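Local structure of cellulose hydrolase (Bacillus licheniformis, 4YZT) at residues S70-V75 / N114-S119; L220-Y225 / V267-Y272; Y87-D92 / K142-R147; R96-T101 / E146-K151. The protein hydrolyses internal beta-1,4 linkages of cellulose as a family 5 endoglucanase, and is caught here with cellotetraose in its cleft. All coordinates share one frame; numbering follows the deposited sequence.

Interaction 1: S70-V75 / N114-S119. With BGC (beta-D-glucopyranose), chain B; BGC (beta-D-glucopyranose), chain C.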
# COMPACT_ATOMS: atom_id res chain seq x y z
N SER A 70 -1.66 -8.78 13.72
CA SER A 70 -3.07 -8.80 13.36
C SER A 70 -3.27 -8.88 11.85
O SER A 70 -2.38 -8.51 11.08
CB SER A 70 -3.79 -7.56 13.92
OG SER A 70 -3.26 -6.36 13.39
N VAL A 71 -4.42 -9.40 11.43
CA VAL A 71 -4.78 -9.43 10.03
C VAL A 71 -6.19 -8.89 9.84
O VAL A 71 -7.07 -9.09 10.69
CB VAL A 71 -4.68 -10.86 9.41
CG1 VAL A 71 -3.27 -11.43 9.61
CG2 VAL A 71 -5.72 -11.80 10.00
N ARG A 72 -6.39 -8.18 8.74
CA ARG A 72 -7.71 -7.74 8.33
C ARG A 72 -8.16 -8.59 7.15
O ARG A 72 -7.43 -8.74 6.19
CB ARG A 72 -7.71 -6.26 7.96
CG ARG A 72 -9.02 -5.70 7.42
CD ARG A 72 -8.95 -4.19 7.55
NE ARG A 72 -10.12 -3.41 7.16
CZ ARG A 72 -10.30 -2.82 5.97
NH1 ARG A 72 -9.42 -2.98 4.99
NH2 ARG A 72 -11.39 -2.07 5.76
N ILE A 73 -9.37 -9.14 7.25
CA ILE A 73 -9.91 -10.00 6.20
C ILE A 73 -11.12 -9.33 5.58
O ILE A 73 -12.25 -9.48 6.07
CB ILE A 73 -10.29 -11.41 6.75
CG1 ILE A 73 -9.10 -12.07 7.44
CG2 ILE A 73 -10.81 -12.32 5.63
CD1 ILE A 73 -9.45 -13.32 8.24
N PRO A 74 -10.89 -8.54 4.52
CA PRO A 74 -12.03 -7.91 3.85
C PRO A 74 -12.88 -8.95 3.16
O PRO A 74 -12.35 -9.87 2.54
CB PRO A 74 -11.37 -6.95 2.85
CG PRO A 74 -9.99 -7.39 2.69
CD PRO A 74 -9.59 -8.08 3.98
N VAL A 75 -14.20 -8.81 3.28
CA VAL A 75 -15.14 -9.75 2.65
C VAL A 75 -16.25 -8.99 1.94
O VAL A 75 -16.92 -8.13 2.53
CB VAL A 75 -15.76 -10.71 3.67
CG1 VAL A 75 -16.79 -11.61 2.98
CG2 VAL A 75 -14.68 -11.54 4.36
N ASN A 114 -14.91 -7.86 8.08
CA ASN A 114 -15.79 -6.73 7.71
C ASN A 114 -16.82 -7.05 6.65
O ASN A 114 -16.99 -8.20 6.25
CB ASN A 114 -14.94 -5.51 7.29
CG ASN A 114 -14.39 -5.59 5.85
OD1 ASN A 114 -14.73 -6.46 5.04
ND2 ASN A 114 -13.56 -4.61 5.51
N ILE A 115 -17.52 -6.00 6.23
CA ILE A 115 -18.28 -5.96 4.99
C ILE A 115 -17.53 -4.97 4.08
O ILE A 115 -17.32 -3.82 4.47
CB ILE A 115 -19.74 -5.51 5.20
CG1 ILE A 115 -20.50 -6.54 6.05
CG2 ILE A 115 -20.44 -5.24 3.87
CD1 ILE A 115 -22.00 -6.25 6.19
N HIS A 116 -17.11 -5.40 2.89
CA HIS A 116 -16.19 -4.59 2.11
C HIS A 116 -16.84 -3.91 0.89
O HIS A 116 -17.47 -2.85 1.02
CB HIS A 116 -14.97 -5.44 1.70
CG HIS A 116 -13.72 -4.64 1.48
ND1 HIS A 116 -12.99 -4.10 2.52
CD2 HIS A 116 -13.11 -4.23 0.34
CE1 HIS A 116 -11.96 -3.44 2.04
NE2 HIS A 116 -12.01 -3.50 0.71
N HIS A 117 -16.70 -4.50 -0.30
CA HIS A 117 -17.12 -3.78 -1.51
C HIS A 117 -18.64 -3.72 -1.70
O HIS A 117 -19.12 -3.04 -2.61
CB HIS A 117 -16.45 -4.37 -2.75
CG HIS A 117 -15.00 -4.02 -2.85
ND1 HIS A 117 -14.52 -2.78 -2.52
CD2 HIS A 117 -13.92 -4.76 -3.22
CE1 HIS A 117 -13.20 -2.76 -2.69
NE2 HIS A 117 -12.82 -3.95 -3.11
N ASP A 118 -19.38 -4.39 -0.83
CA ASP A 118 -20.81 -4.12 -0.69
C ASP A 118 -21.09 -2.62 -0.56
O ASP A 118 -22.15 -2.15 -0.97
CB ASP A 118 -21.36 -4.85 0.52
CG ASP A 118 -21.06 -6.32 0.49
OD1 ASP A 118 -19.96 -6.71 0.97
OD2 ASP A 118 -21.91 -7.07 -0.04
N SER A 119 -20.13 -1.89 0.01
CA SER A 119 -20.28 -0.44 0.22
C SER A 119 -20.75 0.29 -1.05
O SER A 119 -21.68 1.10 -1.00
CB SER A 119 -18.97 0.17 0.71
OG SER A 119 -17.96 0.07 -0.29
C2 BGC B . -10.27 0.17 -0.46
C3 BGC B . -9.43 -0.91 -1.07
C4 BGC B . -8.69 -0.43 -2.23
C5 BGC B . -7.82 0.76 -1.81
C6 BGC B . -6.91 1.32 -2.86
C1 BGC B . -9.29 1.27 -0.16
O1 BGC B . -9.71 2.25 0.74
O2 BGC B . -10.86 -0.25 0.81
O3 BGC B . -10.24 -2.13 -1.40
O4 BGC B . -7.88 -1.54 -2.76
O5 BGC B . -8.73 1.82 -1.37
O6 BGC B . -7.73 1.90 -3.87
C2 BGC C . -7.00 -2.63 -4.70
C3 BGC C . -7.15 -2.79 -6.18
C4 BGC C . -8.56 -3.17 -6.52
C5 BGC C . -9.54 -2.16 -5.96
C6 BGC C . -10.95 -2.60 -6.27
C1 BGC C . -8.00 -1.63 -4.16
O2 BGC C . -5.67 -2.21 -4.34
O3 BGC C . -6.18 -3.77 -6.65
O4 BGC C . -8.79 -3.25 -7.98
O5 BGC C . -9.39 -2.00 -4.50
O6 BGC C . -11.87 -1.57 -5.93
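Two backbone-directed hydrogen bonds join Val75 to the segment 114-119. Val75 N donates to Asn114 OD1 over 3.0 Å, and His116 N returns a bond to Val75 O at 2.8 Å, reaching it from above the carbonyl plane. A third bond, within 114-119, runs from Asn114 ND2 to His116 ND1 at 3.1 Å; it lies in the imidazole plane and fixes the rotation of the ring. Asn114 can serve both partners because its CG sits between the backbone N and the carbonyl carbon (chi1 79°). An alanine here would probably leave Val75 N and His116 ND1 without their mates and the imidazole freer to turn. Apolar packing adds Pro74 CB, set over one face of the His116 ring, a CH-pi contact 3.6 Å from the centroid. Among the charged groups, the guanidinium of Arg72 lays a face against Asn114 ND2, two donors that merely pack, while its own bonds go to Glu158, Asn161, Asn36 and Glu271. Toward the ligand, His116 NE2 shares a hydrogen bond of 3.1 Å with O3 of the chain B glucose. Such polar side chains at the C-terminal ends of neighbouring strands mark the substrate cleft of a TIM-barrel glycosidase.

Interaction 2: L220-Y225 / V267-Y272; sequences LTYHYY and VIIGEY. With BGC (beta-D-glucopyranose), chain B.
Strands 220-224 and 267-272 run parallel, their axes 4.6 Å apart at closest and inclined by 27°, with Ile268 N bonded to Leu220 O, Gly270 N to Tyr222 O and Tyr224 N to Glu271 O. Thr221 OG1 supplements this ladder by donating to Ile268 O at 2.6 Å, alongside a weak bond from Tyr222 N to the same oxygen. On the face turned to the helices, Tyr222 lies side by side with Ile269, whose CG1 comes 3.6 Å from Tyr222 CZ, while Val267 CG1 meets Tyr222 CE2. The other face, inside the barrel, carries His223 and Glu271. Glu271 CG sits over the centre of the imidazole, 3.9 Å from its centroid, and the carboxylate stacks on the ring with planes 24° apart. A serine in place of His223 would probably open a gap beside this carboxylate and take from Glu162 the hydrogen bond it makes with the ring's ND1. Glu271 OE2 accepts from O2 of the chain B glucose at 2.7 Å and also pairs with Arg72. Tyr225 OH donates to Glu271 OE1, an oxygen whose position is less certain. His223 ND1 has a weak bond to the sugar O1. With its carboxylate on the sugar O2 and its place at the C-terminal end of the seventh barrel strand, Glu271 is consistent with the nucleophile of a retaining family 5 enzyme.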
# COMPACT_ATOMS: atom_id res chain seq x y z
N LEU A 220 -12.32 3.15 16.70
CA LEU A 220 -12.54 4.07 15.58
C LEU A 220 -11.56 3.74 14.46
O LEU A 220 -10.48 3.22 14.72
CB LEU A 220 -12.38 5.52 16.03
CG LEU A 220 -13.18 5.92 17.27
CD1 LEU A 220 -13.05 7.42 17.55
CD2 LEU A 220 -14.65 5.50 17.16
N THR A 221 -11.93 4.05 13.22
CA THR A 221 -11.05 3.75 12.11
C THR A 221 -11.06 4.84 11.05
O THR A 221 -12.02 5.60 10.91
CB THR A 221 -11.43 2.40 11.45
OG1 THR A 221 -10.35 1.92 10.62
CG2 THR A 221 -12.73 2.51 10.64
N TYR A 222 -9.95 4.92 10.33
CA TYR A 222 -9.85 5.68 9.08
C TYR A 222 -8.81 4.97 8.21
O TYR A 222 -8.10 4.06 8.69
CB TYR A 222 -9.48 7.15 9.33
CG TYR A 222 -8.13 7.39 9.96
CD1 TYR A 222 -7.01 7.67 9.18
CD2 TYR A 222 -7.96 7.34 11.34
CE1 TYR A 222 -5.77 7.88 9.76
CE2 TYR A 222 -6.71 7.56 11.93
CZ TYR A 222 -5.62 7.83 11.13
OH TYR A 222 -4.38 8.05 11.69
N HIS A 223 -8.74 5.37 6.95
CA HIS A 223 -7.69 4.89 6.05
C HIS A 223 -6.79 6.07 5.70
O HIS A 223 -7.24 7.23 5.69
CB HIS A 223 -8.29 4.27 4.78
CG HIS A 223 -9.16 3.08 5.03
ND1 HIS A 223 -9.88 2.47 4.03
CD2 HIS A 223 -9.40 2.37 6.17
CE1 HIS A 223 -10.54 1.44 4.55
NE2 HIS A 223 -10.27 1.37 5.84
N TYR A 224 -5.53 5.78 5.40
CA TYR A 224 -4.61 6.87 5.08
C TYR A 224 -3.77 6.54 3.87
O TYR A 224 -3.00 5.58 3.90
CB TYR A 224 -3.69 7.15 6.27
CG TYR A 224 -2.90 8.43 6.12
CD1 TYR A 224 -3.49 9.66 6.42
CD2 TYR A 224 -1.58 8.43 5.66
CE1 TYR A 224 -2.78 10.86 6.27
CE2 TYR A 224 -0.86 9.62 5.53
CZ TYR A 224 -1.47 10.83 5.83
OH TYR A 224 -0.78 12.02 5.70
N TYR A 225 -3.92 7.34 2.82
CA TYR A 225 -3.18 7.14 1.58
C TYR A 225 -2.65 8.47 1.02
O TYR A 225 -2.68 8.69 -0.20
CB TYR A 225 -4.07 6.48 0.53
CG TYR A 225 -4.37 5.00 0.72
CD1 TYR A 225 -3.36 4.03 0.63
CD2 TYR A 225 -5.68 4.56 0.93
CE1 TYR A 225 -3.64 2.68 0.76
CE2 TYR A 225 -5.98 3.21 1.06
CZ TYR A 225 -4.96 2.28 0.97
OH TYR A 225 -5.25 0.94 1.09
N VAL A 267 -7.90 3.31 18.22
CA VAL A 267 -8.02 3.64 16.80
C VAL A 267 -7.24 2.65 15.94
O VAL A 267 -6.08 2.29 16.24
CB VAL A 267 -7.54 5.09 16.52
CG1 VAL A 267 -7.47 5.38 15.02
CG2 VAL A 267 -8.46 6.10 17.22
N ILE A 268 -7.90 2.20 14.87
CA ILE A 268 -7.27 1.35 13.86
C ILE A 268 -7.19 2.08 12.53
O ILE A 268 -8.19 2.53 12.00
CB ILE A 268 -8.06 0.03 13.64
CG1 ILE A 268 -7.97 -0.86 14.87
CG2 ILE A 268 -7.51 -0.73 12.41
CD1 ILE A 268 -8.82 -2.14 14.77
N ILE A 269 -5.98 2.18 12.00
CA ILE A 269 -5.79 2.64 10.63
C ILE A 269 -5.96 1.41 9.75
O ILE A 269 -5.04 0.59 9.63
CB ILE A 269 -4.41 3.29 10.44
CG1 ILE A 269 -4.23 4.47 11.40
CG2 ILE A 269 -4.22 3.77 9.02
CD1 ILE A 269 -2.78 4.76 11.74
N GLY A 270 -7.16 1.22 9.22
CA GLY A 270 -7.50 -0.04 8.57
C GLY A 270 -6.72 -0.33 7.30
O GLY A 270 -6.55 -1.49 6.92
N GLU A 271 -6.28 0.74 6.63
CA GLU A 271 -5.44 0.61 5.43
C GLU A 271 -4.46 1.77 5.32
O GLU A 271 -4.84 2.94 5.52
CB GLU A 271 -6.29 0.57 4.14
CG GLU A 271 -7.32 -0.57 4.05
CD GLU A 271 -8.10 -0.54 2.76
OE1 GLU A 271 -7.60 0.07 1.78
OE2 GLU A 271 -9.22 -1.13 2.70
N TYR A 272 -3.22 1.45 4.96
CA TYR A 272 -2.21 2.42 4.55
C TYR A 272 -1.21 1.68 3.66
O TYR A 272 -1.17 0.44 3.65
CB TYR A 272 -1.47 3.04 5.76
CG TYR A 272 -0.45 2.09 6.32
CD1 TYR A 272 0.89 2.14 5.91
CD2 TYR A 272 -0.82 1.10 7.23
CE1 TYR A 272 1.83 1.24 6.40
CE2 TYR A 272 0.11 0.20 7.74
CZ TYR A 272 1.43 0.27 7.31
OH TYR A 272 2.34 -0.64 7.80
C2 BGC B . -10.27 0.17 -0.46
C3 BGC B . -9.43 -0.91 -1.07
C4 BGC B . -8.69 -0.43 -2.23
C5 BGC B . -7.82 0.76 -1.81
C6 BGC B . -6.91 1.32 -2.86
C1 BGC B . -9.29 1.27 -0.16
O1 BGC B . -9.71 2.25 0.74
O2 BGC B . -10.86 -0.25 0.81
O3 BGC B . -10.24 -2.13 -1.40
O4 BGC B . -7.88 -1.54 -2.76
O5 BGC B . -8.73 1.82 -1.37
O6 BGC B . -7.73 1.90 -3.87

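Interaction 3: Y87-D92 / K142-R147; sequences YPIDTD and KQIAER
Gln143 and Ile89 carry this contact, in which the loop leading into helix 91-105 is fastened to the neighbouring helix 130-147 in the outer layer of the TIM barrel. The Gln143 amide works as a two-ended clamp on the loop backbone: NE2 donates to Tyr87 O over 2.8 Å, and OE1 accepts from Ile89 N at the same 2.8 Å and nearly straight, 172° at the hydrogen. Tyr87 O lies in the amide plane of Gln143, although NE2 approaches from well above the plane of the Tyr87 carbonyl. Beyond CG the glutamine chain is extended (chi2 179°), which carries the amide from the helix to the loop. NE2 also donates to Lys139 O, one turn back in its own helix, so both ends of the amide are held and its rotation is fixed. Ile89 points toward the helix and slides past Gln143 in the opposite direction, its CD1 3.8 Å from Gln143 CB. Trp77, Met94 and Val140 pack round the same isoleucine. Asp90, the next residue along the loop, is the N-cap of helix 91-105, its OD1 accepting from Trp93 N. Deeper between the elements, Ile89 CD1 reaches Ile144 CG1 at 4.2 Å.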
# COMPACT_ATOMS: atom_id res chain seq x y z
N TYR A 87 -32.91 -12.30 2.98
CA TYR A 87 -31.55 -12.14 2.46
C TYR A 87 -30.57 -13.20 3.00
O TYR A 87 -29.48 -12.86 3.50
CB TYR A 87 -31.03 -10.74 2.78
CG TYR A 87 -31.89 -9.60 2.23
CD1 TYR A 87 -31.89 -9.29 0.87
CD2 TYR A 87 -32.69 -8.85 3.07
CE1 TYR A 87 -32.69 -8.24 0.37
CE2 TYR A 87 -33.47 -7.81 2.59
CZ TYR A 87 -33.47 -7.51 1.25
OH TYR A 87 -34.26 -6.48 0.81
N PRO A 88 -30.94 -14.49 2.90
CA PRO A 88 -30.07 -15.52 3.49
C PRO A 88 -28.71 -15.55 2.80
O PRO A 88 -28.63 -15.54 1.58
CB PRO A 88 -30.85 -16.82 3.25
CG PRO A 88 -31.65 -16.55 2.02
CD PRO A 88 -32.03 -15.09 2.10
N ILE A 89 -27.64 -15.56 3.60
CA ILE A 89 -26.31 -15.68 3.04
C ILE A 89 -26.06 -17.14 2.68
O ILE A 89 -26.37 -18.04 3.46
CB ILE A 89 -25.23 -15.15 4.01
CG1 ILE A 89 -25.39 -13.64 4.19
CG2 ILE A 89 -23.84 -15.48 3.51
CD1 ILE A 89 -24.73 -13.07 5.44
N ASP A 90 -25.54 -17.36 1.47
CA ASP A 90 -25.18 -18.68 0.97
C ASP A 90 -24.37 -19.48 1.99
O ASP A 90 -23.36 -18.99 2.49
CB ASP A 90 -24.40 -18.52 -0.33
CG ASP A 90 -23.95 -19.84 -0.89
OD1 ASP A 90 -22.86 -20.30 -0.52
OD2 ASP A 90 -24.69 -20.42 -1.73
N THR A 91 -24.80 -20.70 2.28
CA THR A 91 -24.20 -21.52 3.33
C THR A 91 -22.74 -21.85 3.04
O THR A 91 -21.89 -21.82 3.95
CB THR A 91 -24.98 -22.83 3.53
OG1 THR A 91 -26.34 -22.52 3.89
CG2 THR A 91 -24.36 -23.66 4.64
N ASP A 92 -22.43 -22.18 1.79
CA ASP A 92 -21.05 -22.52 1.45
C ASP A 92 -20.13 -21.31 1.60
O ASP A 92 -18.98 -21.45 1.98
CB ASP A 92 -20.97 -23.06 0.02
CG ASP A 92 -21.57 -24.45 -0.10
OD1 ASP A 92 -21.42 -25.27 0.83
OD2 ASP A 92 -22.21 -24.71 -1.15
N LYS A 142 -26.94 -9.28 11.16
CA LYS A 142 -27.43 -10.21 12.19
C LYS A 142 -26.92 -11.61 11.86
O LYS A 142 -26.48 -12.34 12.74
CB LYS A 142 -28.96 -10.19 12.32
CG LYS A 142 -29.47 -11.02 13.50
CD LYS A 142 -31.00 -11.00 13.58
CE LYS A 142 -31.53 -9.65 14.03
N GLN A 143 -26.91 -11.98 10.58
CA GLN A 143 -26.41 -13.31 10.19
C GLN A 143 -24.92 -13.49 10.48
O GLN A 143 -24.49 -14.55 10.98
CB GLN A 143 -26.69 -13.57 8.70
CG GLN A 143 -28.15 -13.84 8.39
CD GLN A 143 -28.40 -14.07 6.91
OE1 GLN A 143 -28.08 -15.13 6.38
NE2 GLN A 143 -28.97 -13.07 6.24
N ILE A 144 -24.12 -12.47 10.15
CA ILE A 144 -22.69 -12.53 10.42
C ILE A 144 -22.44 -12.58 11.93
O ILE A 144 -21.67 -13.40 12.41
CB ILE A 144 -21.96 -11.33 9.79
CG1 ILE A 144 -22.23 -11.28 8.29
CG2 ILE A 144 -20.44 -11.42 10.03
CD1 ILE A 144 -21.61 -10.06 7.59
N ALA A 145 -23.12 -11.71 12.68
CA ALA A 145 -22.93 -11.67 14.13
C ALA A 145 -23.24 -13.00 14.80
O ALA A 145 -22.52 -13.44 15.72
CB ALA A 145 -23.80 -10.57 14.74
N GLU A 146 -24.31 -13.65 14.35
CA GLU A 146 -24.74 -14.91 14.94
C GLU A 146 -23.73 -16.03 14.67
O GLU A 146 -23.40 -16.80 15.57
CB GLU A 146 -26.12 -15.32 14.42
CG GLU A 146 -27.28 -14.48 14.93
CD GLU A 146 -27.72 -14.82 16.34
OE1 GLU A 146 -27.20 -15.78 16.93
OE2 GLU A 146 -28.63 -14.12 16.85
N ARG A 147 -23.25 -16.13 13.43
CA ARG A 147 -22.29 -17.16 13.06
C ARG A 147 -21.00 -17.04 13.89
O ARG A 147 -20.46 -18.04 14.34
CB ARG A 147 -21.95 -17.10 11.57
CG ARG A 147 -20.89 -18.11 11.11
CD ARG A 147 -21.27 -19.57 11.44
NE ARG A 147 -22.17 -20.13 10.43
CZ ARG A 147 -21.78 -20.92 9.44
NH1 ARG A 147 -20.51 -21.27 9.32
NH2 ARG A 147 -22.67 -21.38 8.57

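Interaction 4: R96-T101 / E146-K151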
# COMPACT_ATOMS: atom_id res chain seq x y z
N ARG A 96 -17.05 -20.87 4.17
CA ARG A 96 -15.71 -20.53 3.69
C ARG A 96 -15.15 -19.34 4.47
O ARG A 96 -13.98 -19.36 4.86
CB ARG A 96 -15.73 -20.24 2.18
CG ARG A 96 -14.44 -19.65 1.62
CD ARG A 96 -13.23 -20.61 1.72
NE ARG A 96 -12.01 -20.02 1.14
CZ ARG A 96 -10.80 -20.56 1.22
NH1 ARG A 96 -10.61 -21.70 1.88
NH2 ARG A 96 -9.76 -19.95 0.67
N VAL A 97 -15.97 -18.32 4.72
CA VAL A 97 -15.50 -17.17 5.48
C VAL A 97 -15.10 -17.62 6.89
O VAL A 97 -14.08 -17.17 7.42
CB VAL A 97 -16.57 -16.05 5.57
CG1 VAL A 97 -16.08 -14.92 6.48
CG2 VAL A 97 -16.89 -15.49 4.18
N GLU A 98 -15.87 -18.53 7.49
CA GLU A 98 -15.53 -19.05 8.82
C GLU A 98 -14.22 -19.84 8.77
O GLU A 98 -13.38 -19.71 9.66
CB GLU A 98 -16.64 -19.93 9.40
CG GLU A 98 -16.27 -20.41 10.81
CD GLU A 98 -17.33 -21.23 11.51
OE1 GLU A 98 -18.37 -21.59 10.90
OE2 GLU A 98 -17.09 -21.56 12.70
N GLU A 99 -14.05 -20.66 7.74
CA GLU A 99 -12.81 -21.43 7.57
C GLU A 99 -11.58 -20.52 7.54
O GLU A 99 -10.61 -20.74 8.26
CB GLU A 99 -12.87 -22.27 6.29
CG GLU A 99 -11.55 -22.96 5.94
CD GLU A 99 -11.70 -23.95 4.80
OE1 GLU A 99 -11.96 -23.52 3.65
OE2 GLU A 99 -11.58 -25.16 5.06
N VAL A 100 -11.65 -19.47 6.72
CA VAL A 100 -10.52 -18.55 6.59
C VAL A 100 -10.34 -17.76 7.89
O VAL A 100 -9.22 -17.58 8.35
CB VAL A 100 -10.69 -17.59 5.38
CG1 VAL A 100 -9.64 -16.50 5.40
CG2 VAL A 100 -10.62 -18.37 4.08
N THR A 101 -11.44 -17.33 8.50
CA THR A 101 -11.33 -16.58 9.74
C THR A 101 -10.70 -17.46 10.84
O THR A 101 -9.85 -16.99 11.59
CB THR A 101 -12.70 -16.04 10.22
OG1 THR A 101 -13.26 -15.19 9.22
CG2 THR A 101 -12.53 -15.21 11.48
N GLU A 146 -24.31 -13.65 14.35
CA GLU A 146 -24.74 -14.91 14.94
C GLU A 146 -23.73 -16.03 14.67
O GLU A 146 -23.40 -16.80 15.57
CB GLU A 146 -26.12 -15.32 14.42
CG GLU A 146 -27.28 -14.48 14.93
CD GLU A 146 -27.72 -14.82 16.34
OE1 GLU A 146 -27.20 -15.78 16.93
OE2 GLU A 146 -28.63 -14.12 16.85
N ARG A 147 -23.25 -16.13 13.43
CA ARG A 147 -22.29 -17.16 13.06
C ARG A 147 -21.00 -17.04 13.89
O ARG A 147 -20.46 -18.04 14.34
CB ARG A 147 -21.95 -17.10 11.57
CG ARG A 147 -20.89 -18.11 11.11
CD ARG A 147 -21.27 -19.57 11.44
NE ARG A 147 -22.17 -20.13 10.43
CZ ARG A 147 -21.78 -20.92 9.44
NH1 ARG A 147 -20.51 -21.27 9.32
NH2 ARG A 147 -22.67 -21.38 8.57
N PHE A 148 -20.53 -15.82 14.09
CA PHE A 148 -19.23 -15.59 14.73
C PHE A 148 -19.36 -15.17 16.20
O PHE A 148 -18.39 -14.75 16.82
CB PHE A 148 -18.45 -14.54 13.92
CG PHE A 148 -18.01 -15.05 12.57
CD1 PHE A 148 -16.78 -15.69 12.43
CD2 PHE A 148 -18.82 -14.90 11.45
CE1 PHE A 148 -16.35 -16.16 11.17
CE2 PHE A 148 -18.40 -15.37 10.20
CZ PHE A 148 -17.17 -16.01 10.07
N LYS A 149 -20.56 -15.32 16.74
CA LYS A 149 -20.87 -14.90 18.12
C LYS A 149 -19.92 -15.47 19.19
O LYS A 149 -19.56 -14.78 20.15
CB LYS A 149 -22.31 -15.30 18.44
CG LYS A 149 -22.71 -15.07 19.90
CD LYS A 149 -24.18 -15.39 20.14
CE LYS A 149 -24.51 -15.29 21.63
NZ LYS A 149 -25.96 -15.51 21.92
N ASN A 150 -19.52 -16.73 19.02
CA ASN A 150 -18.80 -17.46 20.06
C ASN A 150 -17.30 -17.52 19.86
O ASN A 150 -16.59 -18.20 20.63
CB ASN A 150 -19.36 -18.87 20.14
CG ASN A 150 -20.81 -18.87 20.55
OD1 ASN A 150 -21.19 -18.17 21.50
ND2 ASN A 150 -21.64 -19.61 19.83
N LYS A 151 -16.81 -16.82 18.84
CA LYS A 151 -15.38 -16.72 18.58
C LYS A 151 -14.68 -15.91 19.66
O LYS A 151 -15.29 -15.05 20.30
CB LYS A 151 -15.14 -16.10 17.21
CG LYS A 151 -15.79 -16.86 16.05
CD LYS A 151 -15.21 -18.28 15.91
CE LYS A 151 -15.91 -19.03 14.76
NZ LYS A 151 -15.43 -20.44 14.58
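Val97 meets Phe148 first along helix 91-105: its CG1 lies 3.9 Å from Phe148 CZ, the two side chains crossing at about a right angle. Glu98 comes next and is gripped at both ends of its carboxylate. Its CG is anti to the backbone N (chi1 -178°) and the chain is extended beyond, carrying the carboxylate out to two cations. Glu98 OE1 takes Arg147 NH1 at 2.7 Å, nearly along its C-O axis, with guanidinium and carboxylate planes 66° apart. Glu98 OE2 takes Lys151 NZ, also at 2.7 Å, on its anti side. Arg147, bent at chi2 and chi3, also donates from NH1 to Asn95; Lys151 NZ has a second anion in Asp102. The salt-bridge network thus joins two adjacent outer helices of the TIM barrel just where helix 130-147 ends and a type I turn, Phe148 to Lys151, starts toward strand 155-158. Phe148 CZ approaches Glu98 CA to 3.7 Å. Glu99 points away from segment 146-151 and forms a salt bridge with Arg96, whose guanidinium holds Glu99 OE1 in its plane and has Val100 CG2 over one face. Thr101 closes the segment, its CB 3.8 Å from Phe148 CE1; its OG1 donates to Val97 O, and that carbonyl also accepts Thr101 N from the opposite face. Leu113 and Leu155 of the barrel strands touch both Thr101 and Phe148.

In the fold
All four contacts belong to the catalytic TIM barrel, whose eight parallel strands follow one another in chain order. Interactions 1 and 2 have centres about 13 Å apart and meet inside the barrel through the salt bridge from Arg72 to Glu271; both reach the chain B glucose. Interactions 3 and 4, centres about 10 Å apart, share Glu146 and Arg147 and join helices 91-105 and 130-147 at two levels. Along the chain their segments alternate with those of interaction 1, while interaction 2 comes later. Ile73, Val75 and Ile115 of interaction 1 pack on this helix pair, linking the outer layer to the cleft; the nearest atoms of interaction 2 are about 14 Å from interaction 4 and about 16 Å from interaction 3.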